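Long-range contacts in sensor protein (Rhodopseudomonas palustris, PDB 2OOL), which senses light through a bound biliverdin chromophore, this piece being its chromophore-binding domain, and probably relays the signal as a histidine kinase: residues H34-I39 with I255-S260; G43-V48 with I130-P135; P229-P234 with A281-I286. All coordinates share one frame; numbering follows the deposited sequence.

Contact 1. Residues H34-I39 with I255-S260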
loop_
_atom_site.group_PDB
_atom_site.type_symbol
_atom_site.label_atom_id
_atom_site.label_comp_id
_atom_site.label_asym_id
_atom_site.label_seq_id
_atom_site.Cartn_x
_atom_site.Cartn_y
_atom_site.Cartn_z
ATOM N N HIS A 34 -24.422 20.004 4.590
ATOM C CA HIS A 34 -24.279 19.308 3.325
ATOM C C HIS A 34 -24.531 20.199 2.107
ATOM O O HIS A 34 -24.126 19.829 1.005
ATOM C CB HIS A 34 -25.215 18.099 3.273
ATOM C CG HIS A 34 -26.657 18.439 3.442
ATOM N ND1 HIS A 34 -27.161 18.987 4.602
ATOM C CD2 HIS A 34 -27.712 18.301 2.606
ATOM C CE1 HIS A 34 -28.462 19.197 4.462
ATOM N NE2 HIS A 34 -28.825 18.773 3.262
ATOM N N ILE A 35 -25.204 21.336 2.312
ATOM C CA ILE A 35 -25.523 22.275 1.244
ATOM C C ILE A 35 -24.983 23.687 1.565
ATOM O O ILE A 35 -25.725 24.639 1.669
ATOM C CB ILE A 35 -27.051 22.327 0.922
ATOM C CG1 ILE A 35 -27.926 22.498 2.201
ATOM C CG2 ILE A 35 -27.481 21.077 0.169
ATOM C CD1 ILE A 35 -29.504 22.723 1.897
ATOM N N PRO A 36 -23.668 23.823 1.697
ATOM C CA PRO A 36 -23.131 25.152 1.993
ATOM C C PRO A 36 -23.028 26.083 0.800
ATOM O O PRO A 36 -22.803 27.259 0.985
ATOM C CB PRO A 36 -21.739 24.841 2.514
ATOM C CG PRO A 36 -21.326 23.683 1.721
ATOM C CD PRO A 36 -22.606 22.820 1.655
ATOM N N GLY A 37 -23.218 25.586 -0.409
ATOM C CA GLY A 37 -23.188 26.464 -1.614
ATOM C C GLY A 37 -21.764 26.953 -1.909
ATOM O O GLY A 37 -21.580 27.895 -2.634
ATOM N N ALA A 38 -20.747 26.300 -1.342
ATOM C CA ALA A 38 -19.382 26.766 -1.476
ATOM C C ALA A 38 -18.397 25.651 -1.242
ATOM O O ALA A 38 -18.726 24.657 -0.600
ATOM C CB ALA A 38 -19.110 27.968 -0.506
ATOM N N ILE A 39 -17.163 25.867 -1.706
ATOM C CA ILE A 39 -16.059 24.927 -1.528
ATOM C C ILE A 39 -14.794 25.538 -0.860
ATOM O O ILE A 39 -14.630 26.759 -0.776
ATOM C CB ILE A 39 -15.666 24.275 -2.883
ATOM C CG1 ILE A 39 -15.072 25.314 -3.839
ATOM C CG2 ILE A 39 -16.872 23.537 -3.527
ATOM C CD1 ILE A 39 -14.037 24.768 -4.857
ATOM N N ILE A 255 -26.924 22.428 -4.494
ATOM C CA ILE A 255 -26.148 21.249 -4.780
ATOM C C ILE A 255 -25.728 20.582 -3.453
ATOM O O ILE A 255 -25.087 21.201 -2.607
ATOM C CB ILE A 255 -24.907 21.585 -5.703
ATOM C CG1 ILE A 255 -25.415 22.037 -7.089
ATOM C CG2 ILE A 255 -24.043 20.371 -5.874
ATOM C CD1 ILE A 255 -24.384 22.733 -7.996
ATOM N N ASP A 256 -26.109 19.321 -3.325
ATOM C CA ASP A 256 -25.793 18.489 -2.200
ATOM C C ASP A 256 -24.331 18.072 -2.293
ATOM O O ASP A 256 -23.954 17.254 -3.131
ATOM C CB ASP A 256 -26.728 17.256 -2.194
ATOM C CG ASP A 256 -26.576 16.421 -0.961
ATOM O OD1 ASP A 256 -25.505 16.441 -0.315
ATOM O OD2 ASP A 256 -27.559 15.764 -0.587
ATOM N N LEU A 257 -23.508 18.643 -1.425
ATOM C CA LEU A 257 -22.082 18.355 -1.417
ATOM C C LEU A 257 -21.712 17.258 -0.438
ATOM O O LEU A 257 -20.542 17.045 -0.134
ATOM C CB LEU A 257 -21.339 19.646 -1.177
ATOM C CG LEU A 257 -21.565 20.708 -2.264
ATOM C CD1 LEU A 257 -20.960 22.014 -1.874
ATOM C CD2 LEU A 257 -20.935 20.238 -3.547
ATOM N N SER A 258 -22.694 16.488 0.026
ATOM C CA SER A 258 -22.381 15.392 0.974
ATOM C C SER A 258 -21.124 14.580 0.625
ATOM O O SER A 258 -20.294 14.303 1.513
ATOM C CB SER A 258 -23.549 14.428 1.101
ATOM O OG SER A 258 -24.681 15.042 1.672
ATOM N N PHE A 259 -20.993 14.166 -0.642
ATOM C CA PHE A 259 -19.893 13.309 -1.100
ATOM C C PHE A 259 -18.749 14.065 -1.801
ATOM O O PHE A 259 -17.871 13.463 -2.398
ATOM C CB PHE A 259 -20.436 12.163 -1.927
ATOM C CG PHE A 259 -21.230 11.208 -1.126
ATOM C CD1 PHE A 259 -20.586 10.244 -0.351
ATOM C CD2 PHE A 259 -22.597 11.337 -1.023
ATOM C CE1 PHE A 259 -21.315 9.388 0.445
ATOM C CE2 PHE A 259 -23.352 10.463 -0.226
ATOM C CZ PHE A 259 -22.695 9.497 0.526
ATOM N N SER A 260 -18.694 15.379 -1.635
ATOM C CA SER A 260 -17.681 16.174 -2.267
ATOM C C SER A 260 -16.482 16.413 -1.354
ATOM O O SER A 260 -16.637 16.829 -0.212
ATOM C CB SER A 260 -18.276 17.522 -2.725
ATOM O OG SER A 260 -17.400 18.558 -2.204
HETATM O O HOH W 1 -24.894 23.557 -1.767
#
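The imidazole of His-34 presents its edge to the carboxylate of Asp-256: OD2 lies near the ring plane, 4.1 Å from His-34 CD2, and the two planes are turned 63° against each other. One face of the ring is taken by its own neighbour, Ile-35, whose CG1 sits 3.9 Å above the plane, over the centre. His-34 NE2 and Asp-256 OD2 stay 5.0 Å apart, not in contact, and OD2 instead has a weak hydrogen bond with NE2 of His-125. Asp-256 CG stands anti to the backbone N (chi1 -173°), which carries the carboxylate to the His-34 edge and to Ser-258. The other oxygen, OD1, is held within its own loop by two donors. Ser-258 OG gives a hydrogen bond to the syn lone pair of Asp-256 OD1 at 2.6 Å, and Ser-258 N closes an Asx turn on the same oxygen at 2.8 Å. An alanine in place of Asp-256 would probably leave Ser-258 N and OG without this acceptor and the turn freer to shift beside His-34. Between the backbones, Leu-257 N donates to His-34 O over 2.8 Å. A water adds a second link, donating to Ile-255 O and accepting weakly from Gly-37 N. Packing contacts fill in around these bonds: Ile-35 CG2 touches Ile-255 O at 3.7 Å, while Leu-257 CD1 makes an apolar contact with Pro-36 CD at 4.0 Å. Leu-257 opens a type I beta turn that closes at Ser-260. Residues 34-39 belong to the PAS region and 255-260 to a long GAF loop, and their meeting is consistent with the knot of phytochromes, in which the N-terminal segment is threaded through a loop of the GAF domain.

Contact 2. Residues G43-V48 with I130-P135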
loop_
_atom_site.group_PDB
_atom_site.type_symbol
_atom_site.label_atom_id
_atom_site.label_comp_id
_atom_site.label_asym_id
_atom_site.label_seq_id
_atom_site.Cartn_x
_atom_site.Cartn_y
_atom_site.Cartn_z
ATOM N N GLY A 43 -8.881 23.599 -4.304
ATOM C CA GLY A 43 -9.294 22.738 -5.429
ATOM C C GLY A 43 -10.355 23.462 -6.256
ATOM O O GLY A 43 -10.730 24.556 -5.933
ATOM N N TYR A 44 -10.836 22.841 -7.317
ATOM C CA TYR A 44 -11.898 23.412 -8.155
ATOM C C TYR A 44 -13.026 22.396 -8.379
ATOM O O TYR A 44 -12.773 21.204 -8.495
ATOM C CB TYR A 44 -11.317 23.853 -9.525
ATOM C CG TYR A 44 -10.138 24.803 -9.437
ATOM C CD1 TYR A 44 -10.322 26.178 -9.398
ATOM C CD2 TYR A 44 -8.822 24.322 -9.409
ATOM C CE1 TYR A 44 -9.218 27.057 -9.290
ATOM C CE2 TYR A 44 -7.725 25.193 -9.294
ATOM C CZ TYR A 44 -7.943 26.553 -9.235
ATOM O OH TYR A 44 -6.861 27.418 -9.166
ATOM N N LEU A 45 -14.265 22.867 -8.511
ATOM C CA LEU A 45 -15.407 21.952 -8.675
ATOM C C LEU A 45 -16.247 22.279 -9.908
ATOM O O LEU A 45 -16.537 23.444 -10.163
ATOM C CB LEU A 45 -16.295 21.992 -7.420
ATOM C CG LEU A 45 -17.512 21.093 -7.295
ATOM C CD1 LEU A 45 -17.787 20.839 -5.812
ATOM C CD2 LEU A 45 -18.793 21.657 -8.021
ATOM N N PHE A 46 -16.644 21.229 -10.637
ATOM C CA PHE A 46 -17.547 21.344 -11.771
ATOM C C PHE A 46 -18.664 20.350 -11.581
ATOM O O PHE A 46 -18.432 19.219 -11.165
ATOM C CB PHE A 46 -16.815 20.961 -13.037
ATOM C CG PHE A 46 -15.632 21.820 -13.329
ATOM C CD1 PHE A 46 -15.729 22.853 -14.256
ATOM C CD2 PHE A 46 -14.414 21.600 -12.686
ATOM C CE1 PHE A 46 -14.635 23.629 -14.575
ATOM C CE2 PHE A 46 -13.310 22.416 -12.962
ATOM C CZ PHE A 46 -13.406 23.414 -13.888
ATOM N N VAL A 47 -19.881 20.777 -11.821
ATOM C CA VAL A 47 -20.957 19.850 -12.104
ATOM C C VAL A 47 -21.029 19.733 -13.585
ATOM O O VAL A 47 -21.066 20.743 -14.251
ATOM C CB VAL A 47 -22.312 20.347 -11.545
ATOM C CG1 VAL A 47 -23.374 19.336 -11.856
ATOM C CG2 VAL A 47 -22.153 20.627 -9.975
ATOM N N VAL A 48 -21.030 18.514 -14.102
ATOM C CA VAL A 48 -21.148 18.298 -15.532
ATOM C C VAL A 48 -22.240 17.269 -15.863
ATOM O O VAL A 48 -22.497 16.334 -15.104
ATOM C CB VAL A 48 -19.819 17.811 -16.153
ATOM C CG1 VAL A 48 -18.686 18.829 -15.917
ATOM C CG2 VAL A 48 -19.440 16.483 -15.567
ATOM N N ILE A 130 -20.288 15.347 -10.271
ATOM C CA ILE A 130 -19.492 16.400 -9.710
ATOM C C ILE A 130 -18.044 15.963 -9.959
ATOM O O ILE A 130 -17.686 14.839 -9.638
ATOM C CB ILE A 130 -19.763 16.573 -8.211
ATOM C CG1 ILE A 130 -21.172 17.135 -7.953
ATOM C CG2 ILE A 130 -18.681 17.454 -7.531
ATOM C CD1 ILE A 130 -21.561 17.380 -6.485
ATOM N N LEU A 131 -17.260 16.830 -10.592
ATOM C CA LEU A 131 -15.826 16.615 -10.770
ATOM C C LEU A 131 -15.064 17.597 -9.898
ATOM O O LEU A 131 -15.336 18.788 -9.923
ATOM C CB LEU A 131 -15.444 16.799 -12.228
ATOM C CG LEU A 131 -13.921 16.801 -12.553
ATOM C CD1 LEU A 131 -13.283 15.424 -12.310
ATOM C CD2 LEU A 131 -13.661 17.240 -13.953
ATOM N N GLU A 132 -14.101 17.117 -9.141
ATOM C CA GLU A 132 -13.320 18.005 -8.329
ATOM C C GLU A 132 -11.839 17.838 -8.679
ATOM O O GLU A 132 -11.396 16.732 -8.893
ATOM C CB GLU A 132 -13.581 17.697 -6.859
ATOM C CG GLU A 132 -15.006 18.024 -6.403
ATOM C CD GLU A 132 -15.271 17.614 -4.971
ATOM O OE1 GLU A 132 -15.460 16.411 -4.738
ATOM O OE2 GLU A 132 -15.297 18.494 -4.091
ATOM N N LEU A 133 -11.114 18.950 -8.739
ATOM C CA LEU A 133 -9.715 18.988 -9.156
ATOM C C LEU A 133 -8.875 19.341 -7.976
ATOM O O LEU A 133 -9.026 20.431 -7.424
ATOM C CB LEU A 133 -9.533 20.066 -10.245
ATOM C CG LEU A 133 -10.240 19.881 -11.568
ATOM C CD1 LEU A 133 -9.736 20.914 -12.565
ATOM C CD2 LEU A 133 -10.068 18.476 -12.069
ATOM N N GLU A 134 -8.045 18.409 -7.532
ATOM C CA GLU A 134 -7.147 18.588 -6.369
ATOM C C GLU A 134 -5.710 18.601 -6.861
ATOM O O GLU A 134 -5.441 18.063 -7.898
ATOM C CB GLU A 134 -7.250 17.385 -5.390
ATOM C CG GLU A 134 -8.427 17.405 -4.432
ATOM C CD GLU A 134 -8.348 16.349 -3.312
ATOM O OE1 GLU A 134 -7.416 15.476 -3.322
ATOM O OE2 GLU A 134 -9.279 16.363 -2.463
ATOM N N PRO A 135 -4.766 19.091 -6.032
ATOM C CA PRO A 135 -3.362 18.898 -6.359
ATOM C C PRO A 135 -2.977 17.425 -6.368
ATOM O O PRO A 135 -3.564 16.612 -5.648
ATOM C CB PRO A 135 -2.612 19.627 -5.237
ATOM C CG PRO A 135 -3.630 20.416 -4.489
ATOM C CD PRO A 135 -4.962 19.789 -4.753
#
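Tyr-44 and Leu-133 form a hydrogen-bonded antiparallel pair, and Phe-46 and Leu-131 form the next, so all four of these residues spend both backbone N-H and C=O on each other. Tyr-44 N donates to Leu-133 O at 3.0 Å, answered by Leu-133 N to Tyr-44 O at 2.8 Å; Phe-46 N reaches Leu-131 O at 2.9 Å, and Leu-131 N reaches Phe-46 O at 2.7 Å. Carbonyls also receive CA-H contacts from the residues in between, as where Glu-132 CA lies 3.2 Å from Tyr-44 O. The backbones of Leu-45 and Val-47 bond to strand 55-59, and that of Ile-130 to His-123.

Glu-132 puts a carboxylate into this buried setting, alongside Leu-45 and pointing the same way. Leu-45 CD1 packs 3.8 Å from Glu-132 OE2, an apolar flank, while hydrogen bonds come from the GAF region: OE2 accepts from Leu-262 N and pairs with Ser-260 OG, and OE1 accepts from Val-261 N. That many partners would probably favour the ionised form. Glu-134 likewise finds a mate outside, in a salt bridge with Arg-311.

On the face of Leu-45, with CG anti to the backbone N (chi1 -177°), its CG meets Ile-130 CG2 at 3.8 Å. On the other face Phe-46 CE2 touches Leu-133 CD1 at 3.9 Å, and the ring edge lies towards Leu-131 O.

The strand directions differ by 159°. Setting aside the sheet's extra strands 38-39 and 241-244, 44-48 and 128-134 are the first and last strands of the PAS core, and their pairing side by side in the middle of an antiparallel sheet, between 55-59 and 114-125, is the hallmark topology of the PAS fold.

Contact 3. Residues P229-P234 with A281-I286. With LBV (3-[2-[(Z)-[3-(2-carboxyethyl)-5-[(Z)-(4-ethenyl-3-methyl-5-oxidanylidene-pyrrol-2-ylidene)methyl]-4-methyl-pyrrol-1-ium -2-ylidene]methyl]-5-[(Z)-[(3E)-3-ethylidene-4-methyl-5-oxidanylidene-pyrrolidin-2-ylidene]methyl]-4-methyl-1H-pyrrol-3- yl]propanoic acid), chain C.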
loop_
_atom_site.group_PDB
_atom_site.type_symbol
_atom_site.label_atom_id
_atom_site.label_comp_id
_atom_site.label_asym_id
_atom_site.label_seq_id
_atom_site.Cartn_x
_atom_site.Cartn_y
_atom_site.Cartn_z
ATOM N N PRO A 229 -16.723 8.614 4.916
ATOM C CA PRO A 229 -15.757 8.373 5.984
ATOM C C PRO A 229 -14.415 9.115 6.019
ATOM O O PRO A 229 -13.642 8.859 6.980
ATOM C CB PRO A 229 -15.462 6.863 5.876
ATOM C CG PRO A 229 -15.688 6.525 4.411
ATOM C CD PRO A 229 -16.737 7.527 3.909
ATOM N N VAL A 230 -14.131 9.987 5.057
ATOM C CA VAL A 230 -12.867 10.754 5.028
ATOM C C VAL A 230 -13.129 12.223 4.717
ATOM O O VAL A 230 -13.954 12.507 3.925
ATOM C CB VAL A 230 -11.895 10.185 3.992
ATOM C CG1 VAL A 230 -10.469 10.852 4.134
ATOM C CG2 VAL A 230 -11.781 8.634 4.139
ATOM N N ARG A 231 -12.478 13.150 5.423
ATOM C CA ARG A 231 -12.590 14.595 5.163
ATOM C C ARG A 231 -11.279 15.297 5.521
ATOM O O ARG A 231 -10.581 14.875 6.435
ATOM C CB ARG A 231 -13.711 15.192 6.015
ATOM C CG ARG A 231 -13.450 15.111 7.510
ATOM C CD ARG A 231 -14.698 14.768 8.312
ATOM N NE ARG A 231 -15.274 13.520 7.851
ATOM C CZ ARG A 231 -15.122 12.349 8.453
ATOM N NH1 ARG A 231 -15.712 11.294 7.950
ATOM N NH2 ARG A 231 -14.384 12.211 9.538
ATOM N N ILE A 232 -10.963 16.362 4.813
ATOM C CA ILE A 232 -9.800 17.143 5.060
ATOM C C ILE A 232 -10.079 18.622 4.965
ATOM O O ILE A 232 -10.849 19.072 4.103
ATOM C CB ILE A 232 -8.561 16.736 4.176
ATOM C CG1 ILE A 232 -7.328 17.596 4.523
ATOM C CG2 ILE A 232 -8.846 16.863 2.667
ATOM C CD1 ILE A 232 -5.980 17.024 3.962
ATOM N N ILE A 233 -9.439 19.373 5.869
ATOM C CA ILE A 233 -9.484 20.819 5.881
ATOM C C ILE A 233 -8.025 21.248 5.938
ATOM O O ILE A 233 -7.494 21.420 6.993
ATOM C CB ILE A 233 -10.274 21.400 7.132
ATOM C CG1 ILE A 233 -11.635 20.682 7.336
ATOM C CG2 ILE A 233 -10.454 22.966 7.017
ATOM C CD1 ILE A 233 -12.205 20.774 8.766
ATOM N N PRO A 234 -7.368 21.414 4.774
ATOM C CA PRO A 234 -5.928 21.742 4.793
ATOM C C PRO A 234 -5.537 23.078 5.401
ATOM O O PRO A 234 -4.406 23.194 5.888
ATOM C CB PRO A 234 -5.520 21.742 3.333
ATOM C CG PRO A 234 -6.686 21.240 2.545
ATOM C CD PRO A 234 -7.912 21.286 3.415
ATOM N N ALA A 281 -6.663 20.091 9.562
ATOM C CA ALA A 281 -7.380 18.982 10.189
ATOM C C ALA A 281 -7.750 17.947 9.121
ATOM O O ALA A 281 -8.147 18.296 8.009
ATOM C CB ALA A 281 -8.643 19.475 10.813
ATOM N N MET A 282 -7.636 16.679 9.481
ATOM C CA MET A 282 -8.131 15.591 8.648
ATOM C C MET A 282 -8.643 14.471 9.529
ATOM O O MET A 282 -7.959 14.063 10.498
ATOM C CB MET A 282 -7.014 15.013 7.783
ATOM C CG MET A 282 -7.488 13.748 7.006
ATOM S SD MET A 282 -6.251 13.105 5.865
ATOM C CE MET A 282 -4.952 12.685 6.951
ATOM N N SER A 283 -9.782 13.906 9.174
ATOM C CA SER A 283 -10.303 12.798 9.954
ATOM C C SER A 283 -10.906 11.696 9.091
ATOM O O SER A 283 -11.298 11.924 7.975
ATOM C CB SER A 283 -11.263 13.309 11.054
ATOM O OG SER A 283 -12.305 14.128 10.547
ATOM N N ILE A 284 -10.864 10.480 9.646
ATOM C CA ILE A 284 -11.321 9.257 9.025
ATOM C C ILE A 284 -12.211 8.563 10.050
ATOM O O ILE A 284 -11.815 8.338 11.217
ATOM C CB ILE A 284 -10.147 8.315 8.661
ATOM C CG1 ILE A 284 -9.097 8.986 7.737
ATOM C CG2 ILE A 284 -10.647 7.040 8.068
ATOM C CD1 ILE A 284 -7.926 9.509 8.488
ATOM N N SER A 285 -13.402 8.200 9.623
ATOM C CA SER A 285 -14.401 7.487 10.453
ATOM C C SER A 285 -14.014 6.042 10.761
ATOM O O SER A 285 -13.391 5.365 9.949
ATOM C CB SER A 285 -15.778 7.525 9.725
ATOM O OG SER A 285 -16.210 8.875 9.621
ATOM N N ILE A 286 -14.389 5.559 11.938
ATOM C CA ILE A 286 -14.355 4.117 12.202
ATOM C C ILE A 286 -15.786 3.680 12.379
ATOM O O ILE A 286 -16.483 4.192 13.241
ATOM C CB ILE A 286 -13.524 3.756 13.465
ATOM C CG1 ILE A 286 -12.091 4.287 13.321
ATOM C CG2 ILE A 286 -13.595 2.220 13.756
ATOM C CD1 ILE A 286 -11.288 4.267 14.645
HETATM C C1A LBV C . -18.557 22.624 18.495
HETATM C C1B LBV C . -19.329 20.997 14.432
HETATM O O1B LBV C . -18.965 20.760 7.973
HETATM C C1C LBV C . -15.904 18.073 13.866
HETATM O O1C LBV C . -11.740 16.320 11.291
HETATM C C1D LBV C . -12.926 17.130 17.427
HETATM C C2A LBV C . -19.896 23.252 18.796
HETATM C C2B LBV C . -19.803 20.807 13.126
HETATM O O2B LBV C . -18.110 18.746 8.213
HETATM C C2C LBV C . -14.948 17.139 13.414
HETATM O O2C LBV C . -11.766 18.438 11.930
HETATM C C2D LBV C . -12.760 16.714 18.764
HETATM C C3A LBV C . -20.595 22.900 17.471
HETATM C C3B LBV C . -18.940 19.929 12.475
HETATM C C3C LBV C . -14.171 16.805 14.511
HETATM C C3D LBV C . -11.434 16.360 18.893
HETATM C C4A LBV C . -19.698 22.179 16.636
HETATM C C4B LBV C . -17.948 19.540 13.423
HETATM C C4C LBV C . -14.623 17.552 15.612
HETATM C C4D LBV C . -10.829 16.573 17.647
HETATM C CAA LBV C . -21.926 23.213 17.113
HETATM C CAB LBV C . -19.068 19.477 11.012
HETATM C CAC LBV C . -14.701 16.527 12.015
HETATM C CAD LBV C . -10.857 15.923 20.061
HETATM C CBA LBV C . -23.021 23.930 17.973
HETATM C CBB LBV C . -18.098 20.201 10.100
HETATM C CBC LBV C . -13.826 17.480 11.141
HETATM C CBD LBV C . -9.520 15.553 20.160
HETATM C CGB LBV C . -18.422 19.864 8.631
HETATM C CGC LBV C . -12.300 17.411 11.475
HETATM C CHB LBV C . -20.068 21.764 15.343
HETATM C CHC LBV C . -16.902 18.643 13.044
HETATM C CHD LBV C . -14.153 17.545 16.928
HETATM C CMA LBV C . -19.702 24.768 18.954
HETATM C CMB LBV C . -21.042 21.481 12.496
HETATM C CMC LBV C . -13.023 15.776 14.418
HETATM C CMD LBV C . -13.806 16.630 19.897
HETATM N N_A LBV C . -18.531 22.044 17.277
HETATM O O_A LBV C . -17.600 22.631 19.263
HETATM N N_B LBV C . -18.248 20.207 14.550
HETATM N N_C LBV C . -15.645 18.286 15.167
HETATM N N_D LBV C . -11.757 17.047 16.817
HETATM O O_D LBV C . -9.644 16.384 17.322
#
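Ala-281 pairs with Ile-233 through two backbone bonds, Ile-233 N to Ala-281 O at 2.7 Å and Ala-281 N to Ile-233 O at 3.0 Å. Its methyl carbon CB lies 3.5 Å from O2C of LBV, a propionate oxygen that Ile-233 CD1 also approaches. Met-282, on the opposite face, rests CB against Ile-232 CG1 at 4.2 Å and brings CG close to Arg-231 O. Ser-283 exchanges backbone bonds with Arg-231 in both directions. Its OG donates to O1C of the same propionate, although the modelled separation is so short that the length is doubtful, and accepts from Arg-231 NH2 at 3.0 Å. This is the edge of the antiparallel GAF sheet, strand 230-233 lying outermost within the chain and the biliverdin over the Ser-283 face. Arg-231 bends at chi2 and chi3, which lays one guanidinium face over Ser-283 O, and it forms a cation-pi contact with Tyr-225. Ile-284 follows on the Met-282 face, its CG1 4.3 Å from Val-230 CG1. Ser-285 OG accepts from Arg-231 NH1 at 3.0 Å, tilted 18° from the guanidinium plane; NH1 also bonds Asn-228 O, and OG also bonds Tyr-225 O. Ser-285 N donates to Pro-229 O at 2.7 Å.

Overall arrangement
Contacts 1 and 2, with centres 12 Å apart, touch directly: Ile-255 CD1 packs 3.7 Å from Val-47 CG2, and Leu-257 CD2 packs 3.9 Å from Leu-45 CD1, so the GAF loop of contact 1 rests on the PAS sheet of contact 2. Contact 3 stands apart in the GAF sheet, its nearest atoms about 6 Å from contact 1 and about 5 Å from contact 2. Only contact 3 meets the biliverdin. In contact 1 the side chain of Pro-36 is about 7 Å from the bound LBV. In contact 2 the side chain of Glu-132 is about 13 Å from the bound LBV. Along the chain contact 2 is nested within contact 1, whereas contacts 1 and 3 interleave.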